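Local coordinates for protein Rnh (Ribonuclease H) (Chlorobaculum tepidum, PDB 3H08) that probably acts as a magnesium-dependent endonuclease that cuts the RNA strand of RNA-DNA hybrids, at residues P40-T43 / N44-E48; A51-K54 / G55-L59; Y73-N76 / A77-G81; E80-L83 / K84-K88; D103-Q106 / E107-K110. The protein carries 3 engineered substitutions. All coordinates share one frame; numbering follows the deposited sequence. Where two conformers were deposited one is given.

Interaction 1 (P40-T43 / N44-E48); sequences PATT and NNRME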
loop_
_atom_site.group_PDB
_atom_site.type_symbol
_atom_site.label_atom_id
_atom_site.label_comp_id
_atom_site.label_asym_id
_atom_site.label_seq_id
_atom_site.Cartn_x
_atom_site.Cartn_y
_atom_site.Cartn_z
ATOM N N PRO A 40 6.230 9.925 -11.805
ATOM C CA PRO A 40 5.828 10.971 -12.722
ATOM C C PRO A 40 4.628 10.662 -13.605
ATOM O O PRO A 40 4.059 11.583 -14.201
ATOM C CB PRO A 40 7.077 11.152 -13.604
ATOM C CG PRO A 40 7.759 9.883 -13.590
ATOM C CD PRO A 40 7.530 9.344 -12.193
ATOM N N ALA A 41 4.284 9.386 -13.746
ATOM C CA ALA A 41 3.161 9.025 -14.621
ATOM C C ALA A 41 2.586 7.710 -14.176
ATOM O O ALA A 41 3.169 6.661 -14.393
ATOM C CB ALA A 41 3.597 8.985 -16.099
ATOM N N THR A 42 1.442 7.789 -13.516
ATOM C CA THR A 42 0.884 6.650 -12.784
ATOM C C THR A 42 -0.618 6.838 -12.590
ATOM O O THR A 42 -1.223 7.830 -13.064
ATOM C CB THR A 42 1.620 6.459 -11.453
ATOM O OG1 THR A 42 1.303 5.184 -10.879
ATOM C CG2 THR A 42 1.314 7.580 -10.464
ATOM N N THR A 43 -1.212 5.859 -11.934
ATOM C CA THR A 43 -2.622 5.844 -11.619
ATOM C C THR A 43 -2.836 5.766 -10.111
ATOM O O THR A 43 -1.917 5.403 -9.345
ATOM C CB THR A 43 -3.312 4.639 -12.255
ATOM O OG1 THR A 43 -2.907 3.446 -11.573
ATOM C CG2 THR A 43 -2.939 4.517 -13.735
ATOM N N ASN A 44 -4.045 6.111 -9.669
ATOM C CA ASN A 44 -4.386 5.963 -8.258
ATOM C C ASN A 44 -4.184 4.535 -7.751
ATOM O O ASN A 44 -3.637 4.316 -6.679
ATOM C CB ASN A 44 -5.829 6.396 -8.007
ATOM C CG ASN A 44 -5.994 7.897 -8.062
ATOM O OD1 ASN A 44 -5.573 8.601 -7.146
ATOM N ND2 ASN A 44 -6.588 8.391 -9.126
ATOM N N ASN A 45 -4.668 3.556 -8.511
ATOM C CA ASN A 45 -4.496 2.162 -8.114
ATOM C C ASN A 45 -3.048 1.770 -7.936
ATOM O O ASN A 45 -2.702 1.090 -6.994
ATOM C CB ASN A 45 -5.160 1.228 -9.112
ATOM C CG ASN A 45 -6.675 1.193 -8.976
ATOM O OD1 ASN A 45 -7.242 1.675 -7.988
ATOM N ND2 ASN A 45 -7.329 0.557 -9.934
ATOM N N ARG A 46 -2.183 2.179 -8.856
ATOM C CA ARG A 46 -0.767 1.857 -8.713
ATOM C C ARG A 46 -0.153 2.493 -7.487
ATOM O O ARG A 46 0.664 1.846 -6.776
ATOM C CB ARG A 46 0.022 2.233 -9.971
ATOM C CG ARG A 46 -0.174 1.253 -11.084
ATOM C CD ARG A 46 0.811 1.464 -12.242
ATOM N NE ARG A 46 2.194 1.136 -11.914
ATOM C CZ ARG A 46 2.742 -0.069 -12.013
ATOM N NH1 ARG A 46 2.017 -1.127 -12.363
ATOM N NH2 ARG A 46 4.036 -0.226 -11.716
ATOM N N MET A 47 -0.524 3.736 -7.197
ATOM C CA MET A 47 0.053 4.391 -6.011
ATOM C C MET A 47 -0.475 3.773 -4.689
ATOM O O MET A 47 0.245 3.698 -3.727
ATOM C CB MET A 47 -0.191 5.880 -6.027
ATOM C CG MET A 47 0.565 6.611 -7.102
ATOM S SD MET A 47 2.378 6.606 -6.897
ATOM C CE MET A 47 2.808 5.144 -7.786
ATOM N N GLU A 48 -1.725 3.335 -4.693
ATOM C CA GLU A 48 -2.311 2.602 -3.574
ATOM C C GLU A 48 -1.548 1.327 -3.296
ATOM O O GLU A 48 -1.259 1.016 -2.143
ATOM C CB GLU A 48 -3.781 2.295 -3.871
ATOM C CG GLU A 48 -4.645 3.568 -3.876
ATOM C CD GLU A 48 -6.053 3.401 -4.510
ATOM O OE1 GLU A 48 -6.543 2.271 -4.798
ATOM O OE2 GLU A 48 -6.696 4.448 -4.728
HETATM O O HOH W 1 3.377 3.724 -11.746
#
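At the edge of the Arg46 guanidinium, near its plane, lies Thr42 OG1, and a water between the two fills an in-plane place at that edge. This water accepts from Arg46 NE at 2.9 Å and stands 2.7 Å from Thr42 OG1. The same hydroxyl rests against the root of the arginine, OG1 to Arg46 CB 3.3 Å, while the methyl Thr42 CG2 packs on Met47 CG at 3.6 Å, and the bent thioether lies beside it. Thr43 is the N-cap of the helix. Its OG1, set between the backbone N and the carbonyl carbon (chi1 71°), accepts from Arg46 N at 3.1 Å in a nearly straight bond (166°), and Thr43 O takes Met47 N in the first helical turn. A valine in place of Thr43 would probably leave Arg46 N without its capping oxygen and fray the start of the helix. The turn links strand 31-39 to helix 44-57, which carries Glu48, a predicted magnesium ligand. Thr42 shares backbone hydrogen bonds with Gly18, Arg46 forms a salt bridge with Asp103 of helix 102-114, and Asn45 and Glu48 lean on Tyr73 of helix 72-79.

Interaction 2 (A51-K54 / G55-L59); sequences AAIK and GLEAL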
loop_
_atom_site.group_PDB
_atom_site.type_symbol
_atom_site.label_atom_id
_atom_site.label_comp_id
_atom_site.label_asym_id
_atom_site.label_seq_id
_atom_site.Cartn_x
_atom_site.Cartn_y
_atom_site.Cartn_z
ATOM N N ALA A 51 2.173 2.161 -2.103
ATOM C CA ALA A 51 2.274 2.549 -0.681
ATOM C C ALA A 51 2.384 1.321 0.229
ATOM O O ALA A 51 3.162 1.311 1.154
ATOM C CB ALA A 51 1.147 3.386 -0.309
ATOM N N ALA A 52 1.564 0.307 -0.035
ATOM C CA ALA A 52 1.616 -0.937 0.737
ATOM C C ALA A 52 2.937 -1.670 0.524
ATOM O O ALA A 52 3.533 -2.173 1.471
ATOM C CB ALA A 52 0.450 -1.791 0.405
ATOM N N ILE A 53 3.388 -1.767 -0.727
ATOM C CA ILE A 53 4.682 -2.403 -1.028
ATOM C C ILE A 53 5.831 -1.750 -0.289
ATOM O O ILE A 53 6.620 -2.413 0.365
ATOM C CB ILE A 53 4.951 -2.381 -2.534
ATOM C CG1 ILE A 53 3.973 -3.355 -3.233
ATOM C CG2 ILE A 53 6.407 -2.713 -2.843
ATOM C CD1 ILE A 53 3.852 -3.148 -4.716
ATOM N N LYS A 54 5.895 -0.437 -0.392
ATOM C CA LYS A 54 6.977 0.313 0.207
ATOM C C LYS A 54 6.892 0.226 1.742
ATOM O O LYS A 54 7.921 0.083 2.407
ATOM C CB LYS A 54 6.943 1.750 -0.295
ATOM C CG LYS A 54 7.235 1.894 -1.774
ATOM C CD LYS A 54 8.654 1.599 -2.073
ATOM C CE LYS A 54 8.965 1.957 -3.476
ATOM N NZ LYS A 54 10.361 1.567 -3.786
ATOM N N GLY A 55 5.683 0.313 2.304
ATOM C CA GLY A 55 5.505 0.157 3.723
ATOM C C GLY A 55 6.040 -1.184 4.196
ATOM O O GLY A 55 6.749 -1.267 5.180
ATOM N N LEU A 56 5.650 -2.258 3.519
ATOM C CA LEU A 56 6.121 -3.586 3.901
ATOM C C LEU A 56 7.633 -3.739 3.688
ATOM O O LEU A 56 8.295 -4.391 4.488
ATOM C CB LEU A 56 5.324 -4.666 3.177
ATOM C CG LEU A 56 3.846 -4.752 3.593
ATOM C CD1 LEU A 56 3.085 -5.618 2.601
ATOM C CD2 LEU A 56 3.665 -5.274 4.987
ATOM N N GLU A 57 8.163 -3.159 2.617
ATOM C CA GLU A 57 9.605 -3.211 2.350
ATOM C C GLU A 57 10.425 -2.496 3.430
ATOM O O GLU A 57 11.606 -2.795 3.604
ATOM C CB GLU A 57 9.923 -2.630 0.993
ATOM C CG GLU A 57 9.568 -3.548 -0.132
ATOM C CD GLU A 57 9.918 -3.024 -1.525
ATOM O OE1 GLU A 57 10.200 -1.824 -1.697
ATOM O OE2 GLU A 57 9.911 -3.862 -2.469
ATOM N N ALA A 58 9.791 -1.565 4.143
ATOM C CA ALA A 58 10.469 -0.776 5.196
ATOM C C ALA A 58 10.656 -1.550 6.491
ATOM O O ALA A 58 11.420 -1.147 7.359
ATOM C CB ALA A 58 9.715 0.487 5.470
ATOM N N LEU A 59 10.006 -2.685 6.611
ATOM C CA LEU A 59 10.203 -3.530 7.771
ATOM C C LEU A 59 11.573 -4.227 7.689
ATOM O O LEU A 59 11.920 -4.813 6.668
ATOM C CB LEU A 59 9.097 -4.553 7.837
ATOM C CG LEU A 59 7.691 -4.011 7.977
ATOM C CD1 LEU A 59 6.693 -5.088 7.666
ATOM C CD2 LEU A 59 7.451 -3.479 9.321
#
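Glu57 folds back along one turn of helix 44-57, the first helix of the RNase H fold, and lies over both Ile53 and Lys54. Its CG sits 3.2 Å from Ile53 O. From there the chain runs extended (chi2 -178°) beside the Ile53 side chain, the two pointing the same way, so that OE2 comes 3.7 Å from the methyl Ile53 CG2. The other carboxylate oxygen faces the lysine: OE1 is 3.8 Å from Lys54 CD and forms a long salt bridge to Lys54 NZ at 4.0 Å. The bend in the lysine at chi2 (-70°) turns its chain across that of the glutamate. Next to this pair, on the buried side, Leu56 CG lies 3.4 Å from Ala52 O. Regular i to i+4 bonds underlie this: Gly55, Leu56 and Glu57 each donate to the carbonyl four residues back, and the bond of Ala58 N to Lys54 O is weak. Farther out, Ile53 is packed against Leu104, Ile108 and Leu111 of helix 102-114, while Ala52 and Leu56 rest on strand 64-69. Glu107 of helix 102-114 brings a like charge close to Glu57, a pairing that the lysine may partly offset and that could raise the proton affinity of one carboxylate. The backbone grip on Glu57 is short, its N lying 2.8 Å from Ile53 O.

Interaction 3 (Y73-N76 / A77-G81); sequences YLVN and AMNEG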
loop_
_atom_site.group_PDB
_atom_site.type_symbol
_atom_site.label_atom_id
_atom_site.label_comp_id
_atom_site.label_asym_id
_atom_site.label_seq_id
_atom_site.Cartn_x
_atom_site.Cartn_y
_atom_site.Cartn_z
ATOM N N TYR A 73 -9.305 -1.463 -3.968
ATOM C CA TYR A 73 -8.542 -2.248 -4.932
ATOM C C TYR A 73 -7.606 -3.192 -4.231
ATOM O O TYR A 73 -7.604 -4.379 -4.480
ATOM C CB TYR A 73 -7.783 -1.278 -5.849
ATOM C CG TYR A 73 -6.966 -1.918 -6.944
ATOM C CD1 TYR A 73 -7.564 -2.718 -7.920
ATOM C CD2 TYR A 73 -5.588 -1.699 -7.036
ATOM C CE1 TYR A 73 -6.793 -3.301 -8.944
ATOM C CE2 TYR A 73 -4.851 -2.227 -8.066
ATOM C CZ TYR A 73 -5.435 -3.025 -9.005
ATOM O OH TYR A 73 -4.657 -3.567 -10.011
ATOM N N LEU A 74 -6.809 -2.647 -3.325
ATOM C CA LEU A 74 -5.915 -3.463 -2.544
ATOM C C LEU A 74 -6.634 -4.388 -1.597
ATOM O O LEU A 74 -6.383 -5.611 -1.548
ATOM C CB LEU A 74 -4.961 -2.572 -1.758
ATOM C CG LEU A 74 -4.008 -3.240 -0.755
ATOM C CD1 LEU A 74 -3.035 -4.188 -1.472
ATOM C CD2 LEU A 74 -3.296 -2.214 0.051
ATOM N N VAL A 75 -7.475 -3.810 -0.760
ATOM C CA VAL A 75 -8.021 -4.583 0.343
ATOM C C VAL A 75 -8.955 -5.699 -0.148
ATOM O O VAL A 75 -8.903 -6.822 0.337
ATOM C CB VAL A 75 -8.723 -3.669 1.386
ATOM C CG1 VAL A 75 -9.406 -4.523 2.457
ATOM C CG2 VAL A 75 -7.766 -2.710 1.968
ATOM N N ASN A 76 -9.753 -5.420 -1.164
ATOM C CA ASN A 76 -10.610 -6.465 -1.729
ATOM C C ASN A 76 -9.790 -7.605 -2.323
ATOM O O ASN A 76 -10.134 -8.766 -2.169
ATOM C CB ASN A 76 -11.535 -5.901 -2.778
ATOM C CG ASN A 76 -12.605 -5.018 -2.182
ATOM O OD1 ASN A 76 -12.866 -5.066 -0.974
ATOM N ND2 ASN A 76 -13.233 -4.214 -3.017
ATOM N N ALA A 77 -8.687 -7.291 -3.010
ATOM C CA ALA A 77 -7.896 -8.343 -3.630
ATOM C C ALA A 77 -7.360 -9.276 -2.570
ATOM O O ALA A 77 -7.226 -10.459 -2.784
ATOM C CB ALA A 77 -6.750 -7.769 -4.407
ATOM N N MET A 78 -6.992 -8.716 -1.432
ATOM C CA MET A 78 -6.385 -9.532 -0.391
ATOM C C MET A 78 -7.436 -10.266 0.433
ATOM O O MET A 78 -7.204 -11.400 0.871
ATOM C CB MET A 78 -5.558 -8.649 0.554
ATOM C CG MET A 78 -4.505 -7.782 -0.127
ATOM S SD MET A 78 -3.432 -8.775 -1.202
ATOM C CE MET A 78 -2.645 -9.905 -0.077
ATOM N N ASN A 79 -8.563 -9.606 0.719
ATOM C CA ASN A 79 -9.561 -10.160 1.645
ATOM C C ASN A 79 -10.678 -10.976 1.005
ATOM O O ASN A 79 -11.397 -11.697 1.712
ATOM C CB ASN A 79 -10.159 -9.035 2.482
ATOM C CG ASN A 79 -9.169 -8.468 3.457
ATOM O OD1 ASN A 79 -8.081 -8.991 3.589
ATOM N ND2 ASN A 79 -9.544 -7.409 4.151
ATOM N N GLU A 80 -10.847 -10.831 -0.304
ATOM C CA GLU A 80 -11.850 -11.612 -1.042
ATOM C C GLU A 80 -11.208 -12.802 -1.802
ATOM O O GLU A 80 -11.892 -13.533 -2.535
ATOM C CB GLU A 80 -12.604 -10.702 -2.011
ATOM C CG GLU A 80 -13.259 -9.473 -1.432
ATOM C CD GLU A 80 -14.265 -9.737 -0.319
ATOM O OE1 GLU A 80 -15.075 -10.677 -0.444
ATOM O OE2 GLU A 80 -14.239 -8.987 0.694
ATOM N N GLY A 81 -9.896 -12.981 -1.647
ATOM C CA GLY A 81 -9.205 -14.148 -2.224
ATOM C C GLY A 81 -8.836 -13.998 -3.693
ATOM O O GLY A 81 -8.393 -14.959 -4.318
HETATM O O HOH W 2 -12.728 -7.090 1.375
#
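Leu74 and Met78, one turn apart on helix 72-79 of the RNase H fold, cross obliquely on its buried side, Leu74 CD1 meeting Met78 CG at 4.1 Å. The methionine CG also lies 3.2 Å from Leu74 O, and the bend at chi2 sets the sulfur, which packs on Leu83 and Ile108. Val75 and Asn79 form a second slanting pair: the methyl Val75 CG1, anti to the backbone N (chi1 174°), lies 3.3 Å from Asn79 ND2, an amide nitrogen already bonded to Phe119 O on strand 116-121. Tyr73 turns the other way, its ring edge-to-face with Trp105 of helix 102-114. Along the backbone, Asn79 N to Val75 O is the short bond at 2.8 Å, whereas Ala77 N to Tyr73 O is weak. After Glu80 the chain leaves the helix at Gly81, whose phi is positive (82°), and turns into the next helix. On the outer side Glu80 curls back along the last turn, CB 3.1 Å from Asn76 O, with a further bend at chi2. One water then joins the two side chains, donating to Asn76 OD1 at 3.1 Å and to Glu80 OE2 at a short 2.5 Å.

Interaction 4 (E80-L83 / K84-K88); sequences EGWL and KRWVK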
loop_
_atom_site.group_PDB
_atom_site.type_symbol
_atom_site.label_atom_id
_atom_site.label_comp_id
_atom_site.label_asym_id
_atom_site.label_seq_id
_atom_site.Cartn_x
_atom_site.Cartn_y
_atom_site.Cartn_z
ATOM N N GLU A 80 -10.847 -10.831 -0.304
ATOM C CA GLU A 80 -11.850 -11.612 -1.042
ATOM C C GLU A 80 -11.208 -12.802 -1.802
ATOM O O GLU A 80 -11.892 -13.533 -2.535
ATOM C CB GLU A 80 -12.604 -10.702 -2.011
ATOM C CG GLU A 80 -13.259 -9.473 -1.432
ATOM C CD GLU A 80 -14.265 -9.737 -0.319
ATOM O OE1 GLU A 80 -15.075 -10.677 -0.444
ATOM O OE2 GLU A 80 -14.239 -8.987 0.694
ATOM N N GLY A 81 -9.896 -12.981 -1.647
ATOM C CA GLY A 81 -9.205 -14.148 -2.224
ATOM C C GLY A 81 -8.836 -13.998 -3.693
ATOM O O GLY A 81 -8.393 -14.959 -4.318
ATOM N N TRP A 82 -9.000 -12.792 -4.238
ATOM C CA TRP A 82 -8.828 -12.569 -5.673
ATOM C C TRP A 82 -7.369 -12.725 -6.079
ATOM O O TRP A 82 -7.058 -13.342 -7.089
ATOM C CB TRP A 82 -9.309 -11.177 -6.060
ATOM C CG TRP A 82 -10.737 -10.933 -5.796
ATOM C CD1 TRP A 82 -11.695 -11.864 -5.542
ATOM C CD2 TRP A 82 -11.394 -9.673 -5.827
ATOM N NE1 TRP A 82 -12.930 -11.254 -5.399
ATOM C CE2 TRP A 82 -12.764 -9.905 -5.570
ATOM C CE3 TRP A 82 -10.960 -8.362 -6.049
ATOM C CZ2 TRP A 82 -13.691 -8.883 -5.519
ATOM C CZ3 TRP A 82 -11.905 -7.338 -6.000
ATOM C CH2 TRP A 82 -13.245 -7.610 -5.745
ATOM N N LEU A 83 -6.469 -12.140 -5.313
ATOM C CA LEU A 83 -5.069 -12.235 -5.647
ATOM C C LEU A 83 -4.647 -13.703 -5.753
ATOM O O LEU A 83 -3.970 -14.113 -6.716
ATOM C CB LEU A 83 -4.210 -11.480 -4.632
ATOM C CG LEU A 83 -2.714 -11.730 -4.814
ATOM C CD1 LEU A 83 -2.226 -11.205 -6.166
ATOM C CD2 LEU A 83 -1.966 -11.086 -3.691
ATOM N N LYS A 84 -5.101 -14.518 -4.812
ATOM C CA LYS A 84 -4.720 -15.941 -4.839
ATOM C C LYS A 84 -5.286 -16.678 -6.040
ATOM O O LYS A 84 -4.624 -17.531 -6.621
ATOM C CB LYS A 84 -5.097 -16.621 -3.519
ATOM C CG LYS A 84 -4.288 -16.053 -2.318
ATOM C CD LYS A 84 -2.829 -15.702 -2.722
ATOM C CE LYS A 84 -2.102 -14.877 -1.676
ATOM N NZ LYS A 84 -2.165 -15.482 -0.313
ATOM N N ARG A 85 -6.476 -16.287 -6.465
ATOM C CA ARG A 85 -7.063 -16.862 -7.667
ATOM C C ARG A 85 -6.358 -16.382 -8.941
ATOM O O ARG A 85 -6.207 -17.153 -9.913
ATOM C CB ARG A 85 -8.541 -16.528 -7.729
ATOM C CG ARG A 85 -9.315 -17.119 -6.563
ATOM C CD ARG A 85 -10.468 -17.963 -7.022
ATOM N NE ARG A 85 -11.195 -18.528 -5.885
ATOM C CZ ARG A 85 -12.257 -19.329 -5.980
ATOM N NH1 ARG A 85 -12.739 -19.690 -7.167
ATOM N NH2 ARG A 85 -12.832 -19.779 -4.875
ATOM N N TRP A 86 -5.917 -15.119 -8.945
ATOM C CA TRP A 86 -5.220 -14.568 -10.112
ATOM C C TRP A 86 -3.948 -15.345 -10.366
ATOM O O TRP A 86 -3.658 -15.719 -11.497
ATOM C CB TRP A 86 -4.868 -13.084 -9.928
ATOM C CG TRP A 86 -6.035 -12.179 -9.888
ATOM C CD1 TRP A 86 -7.276 -12.397 -10.411
ATOM C CD2 TRP A 86 -6.084 -10.898 -9.258
ATOM N NE1 TRP A 86 -8.086 -11.316 -10.168
ATOM C CE2 TRP A 86 -7.369 -10.381 -9.462
ATOM C CE3 TRP A 86 -5.139 -10.115 -8.588
ATOM C CZ2 TRP A 86 -7.752 -9.127 -8.973
ATOM C CZ3 TRP A 86 -5.533 -8.866 -8.101
ATOM C CH2 TRP A 86 -6.804 -8.387 -8.315
ATOM N N VAL A 87 -3.186 -15.580 -9.311
ATOM C CA VAL A 87 -1.936 -16.287 -9.413
ATOM C C VAL A 87 -2.193 -17.682 -9.957
ATOM O O VAL A 87 -1.495 -18.147 -10.859
ATOM C CB VAL A 87 -1.270 -16.419 -8.038
ATOM C CG1 VAL A 87 -0.146 -17.460 -8.074
ATOM C CG2 VAL A 87 -0.769 -15.121 -7.606
ATOM N N LYS A 88 -3.204 -18.333 -9.399
ATOM C CA LYS A 88 -3.584 -19.681 -9.785
ATOM C C LYS A 88 -4.033 -19.755 -11.241
ATOM O O LYS A 88 -3.782 -20.755 -11.902
ATOM C CB LYS A 88 -4.690 -20.171 -8.855
ATOM C CG LYS A 88 -5.284 -21.498 -9.202
ATOM C CD LYS A 88 -6.354 -21.871 -8.186
ATOM C CE LYS A 88 -5.742 -22.471 -6.912
ATOM N NZ LYS A 88 -4.979 -23.735 -7.187
#
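Leu83 and Trp86 form the apolar centre of this short helix, their side chains meeting at about a right angle, with the methyl Leu83 CD1 3.9 Å from Trp86 CE3. The leucine reaches there with CG anti to its own N (chi1 171°), and the same CD1 lies more loosely, at 4.4 Å, from Val87 CG2. Trp82 supplies a CH-pi contact: its CB stands over the six-membered ring of Trp86, 4.2 Å from the centroid and 26° off the normal. On that same face, offset toward the rim, Trp82 O lies 3.2 Å above the indole plane. The same carbonyl accepts from Trp86 N at 2.8 Å, while over the ring it makes van der Waals contact only. Replacing Trp86 by an alanine would probably leave Trp82 CB and Leu83 CD1 without their aromatic partner and open a gap beside Trp105, which now packs edge-to-face with this ring. Outward, Glu80 CB covers part of a face of the Trp82 indole. At the polar rim Gly81 holds the N-cap position and its O accepts from Arg85 N at 3.2 Å, with Arg85 CG close beside it; Lys84 lies on the exposed surface. A tryptophan-rich helix with basic residues, following helix 72-79 after a tight turn, is consistent with part of the basic protrusion of bacterial RNases H1, which in relatives contributes to binding the hybrid.

Interaction 5 (D103-Q106 / E107-K110); sequences DLWQ and EILK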
loop_
_atom_site.group_PDB
_atom_site.type_symbol
_atom_site.label_atom_id
_atom_site.label_comp_id
_atom_site.label_asym_id
_atom_site.label_seq_id
_atom_site.Cartn_x
_atom_site.Cartn_y
_atom_site.Cartn_z
ATOM N N ASP A 103 3.135 -6.603 -12.055
ATOM C CA ASP A 103 4.431 -6.339 -11.423
ATOM C C ASP A 103 4.289 -6.026 -9.936
ATOM O O ASP A 103 5.032 -6.548 -9.087
ATOM C CB ASP A 103 5.190 -5.233 -12.158
ATOM C CG ASP A 103 4.413 -3.889 -12.252
ATOM O OD1 ASP A 103 3.168 -3.852 -12.444
ATOM O OD2 ASP A 103 5.120 -2.859 -12.195
ATOM N N LEU A 104 3.305 -5.207 -9.608
ATOM C CA LEU A 104 3.088 -4.820 -8.216
ATOM C C LEU A 104 2.433 -5.930 -7.413
ATOM O O LEU A 104 2.848 -6.203 -6.289
ATOM C CB LEU A 104 2.287 -3.518 -8.140
ATOM C CG LEU A 104 2.907 -2.310 -8.840
ATOM C CD1 LEU A 104 2.070 -1.074 -8.597
ATOM C CD2 LEU A 104 4.302 -2.036 -8.348
ATOM N N TRP A 105 1.454 -6.621 -7.999
ATOM C CA TRP A 105 0.888 -7.783 -7.299
ATOM C C TRP A 105 1.939 -8.855 -6.983
ATOM O O TRP A 105 1.862 -9.483 -5.930
ATOM C CB TRP A 105 -0.297 -8.393 -8.044
ATOM C CG TRP A 105 -1.463 -7.512 -8.103
ATOM C CD1 TRP A 105 -1.967 -6.900 -9.208
ATOM C CD2 TRP A 105 -2.261 -7.048 -6.993
ATOM N NE1 TRP A 105 -3.062 -6.139 -8.888
ATOM C CE2 TRP A 105 -3.263 -6.200 -7.532
ATOM C CE3 TRP A 105 -2.247 -7.286 -5.624
ATOM C CZ2 TRP A 105 -4.239 -5.602 -6.737
ATOM C CZ3 TRP A 105 -3.237 -6.703 -4.843
ATOM C CH2 TRP A 105 -4.189 -5.853 -5.400
ATOM N N GLN A 106 2.930 -9.057 -7.847
ATOM C CA GLN A 106 3.977 -10.044 -7.577
ATOM C C GLN A 106 4.797 -9.638 -6.373
ATOM O O GLN A 106 5.261 -10.485 -5.608
ATOM C CB GLN A 106 4.884 -10.195 -8.792
ATOM C CG GLN A 106 4.235 -11.042 -9.852
ATOM C CD GLN A 106 4.925 -10.988 -11.198
ATOM O OE1 GLN A 106 4.706 -11.854 -12.025
ATOM N NE2 GLN A 106 5.743 -9.959 -11.427
ATOM N N GLU A 107 5.019 -8.344 -6.235
ATOM C CA GLU A 107 5.752 -7.833 -5.084
ATOM C C GLU A 107 4.953 -8.056 -3.807
ATOM O O GLU A 107 5.506 -8.469 -2.796
ATOM C CB GLU A 107 6.072 -6.352 -5.261
ATOM C CG GLU A 107 7.243 -6.096 -6.111
ATOM C CD GLU A 107 8.485 -6.723 -5.493
ATOM O OE1 GLU A 107 8.914 -6.273 -4.393
ATOM O OE2 GLU A 107 8.985 -7.697 -6.062
ATOM N N ILE A 108 3.658 -7.795 -3.871
ATOM C CA ILE A 108 2.783 -7.970 -2.716
ATOM C C ILE A 108 2.700 -9.433 -2.313
ATOM O O ILE A 108 2.638 -9.737 -1.119
ATOM C CB ILE A 108 1.371 -7.381 -2.980
ATOM C CG1 ILE A 108 1.468 -5.865 -3.115
ATOM C CG2 ILE A 108 0.401 -7.777 -1.859
ATOM C CD1 ILE A 108 0.210 -5.191 -3.677
ATOM N N LEU A 109 2.712 -10.346 -3.290
ATOM C CA LEU A 109 2.793 -11.782 -2.982
ATOM C C LEU A 109 4.048 -12.127 -2.169
ATOM O O LEU A 109 3.973 -12.872 -1.186
ATOM C CB LEU A 109 2.756 -12.594 -4.264
ATOM C CG LEU A 109 1.371 -12.742 -4.808
ATOM C CD1 LEU A 109 1.469 -13.314 -6.233
ATOM C CD2 LEU A 109 0.526 -13.648 -3.934
ATOM N N LYS A 110 5.203 -11.616 -2.593
ATOM C CA LYS A 110 6.440 -11.865 -1.902
ATOM C C LYS A 110 6.427 -11.309 -0.476
ATOM O O LYS A 110 6.814 -11.980 0.489
ATOM C CB LYS A 110 7.607 -11.298 -2.711
ATOM C CG LYS A 110 7.863 -12.047 -4.026
ATOM C CD LYS A 110 8.874 -11.278 -4.869
ATOM C CE LYS A 110 10.263 -11.446 -4.288
ATOM N NZ LYS A 110 11.345 -10.934 -5.204
#
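Leu109 lies against the carbonyls of Trp105 and Gln106. Its CB sits between the two, 3.5 Å from Gln106 O and 3.6 Å from Trp105 O. The next atom, CG, is placed beside the backbone N (chi1 -79°) and touches Trp105 O at 3.5 Å. Of the two methyls, CD1 stays 3.9 Å from that oxygen and continues to Val87, while CD2 turns to Leu83 and Lys84, so both tips end on helix 82-88. Trp105 O also accepts from Leu109 N at 2.9 Å. This is helix 102-114 of the RNase H fold, packed between helices 44-57 and 82-88 and against helix 72-79. Trp105 lies side by side with Ile108, CE3 to CD1 3.8 Å in the conformer given, and a probable hydrogen bond of NE1 with Tyr73 OH would restrain the turn of the indole. On the outer side Lys110 trails over Gln106 O with its CG at 3.4 Å. Glu107 bends at chi2 (-61°), with its CB 3.4 Å from Leu104 O, while its N makes a weak bond to Asp103 O.

Overall arrangement
All five contacts are local, four along helical turns and one at a helix cap, and they differ by place. Interaction 2 is the most buried, interaction 4 lies at the surface, and interactions 1, 3 and 5 are partly buried. Interactions 1 and 2 share helix 44-57: one is a polar cap with a bridging water, the other a regular turn ending in a loose ion pair. Interactions 3 and 4 overlap at Glu80 and Gly81, where one helix gives way to the next. Interaction 5 touches all the others: by a salt bridge to interaction 1, by isoleucine packing to interaction 2, and by aromatic and aliphatic packing to interactions 3 and 4.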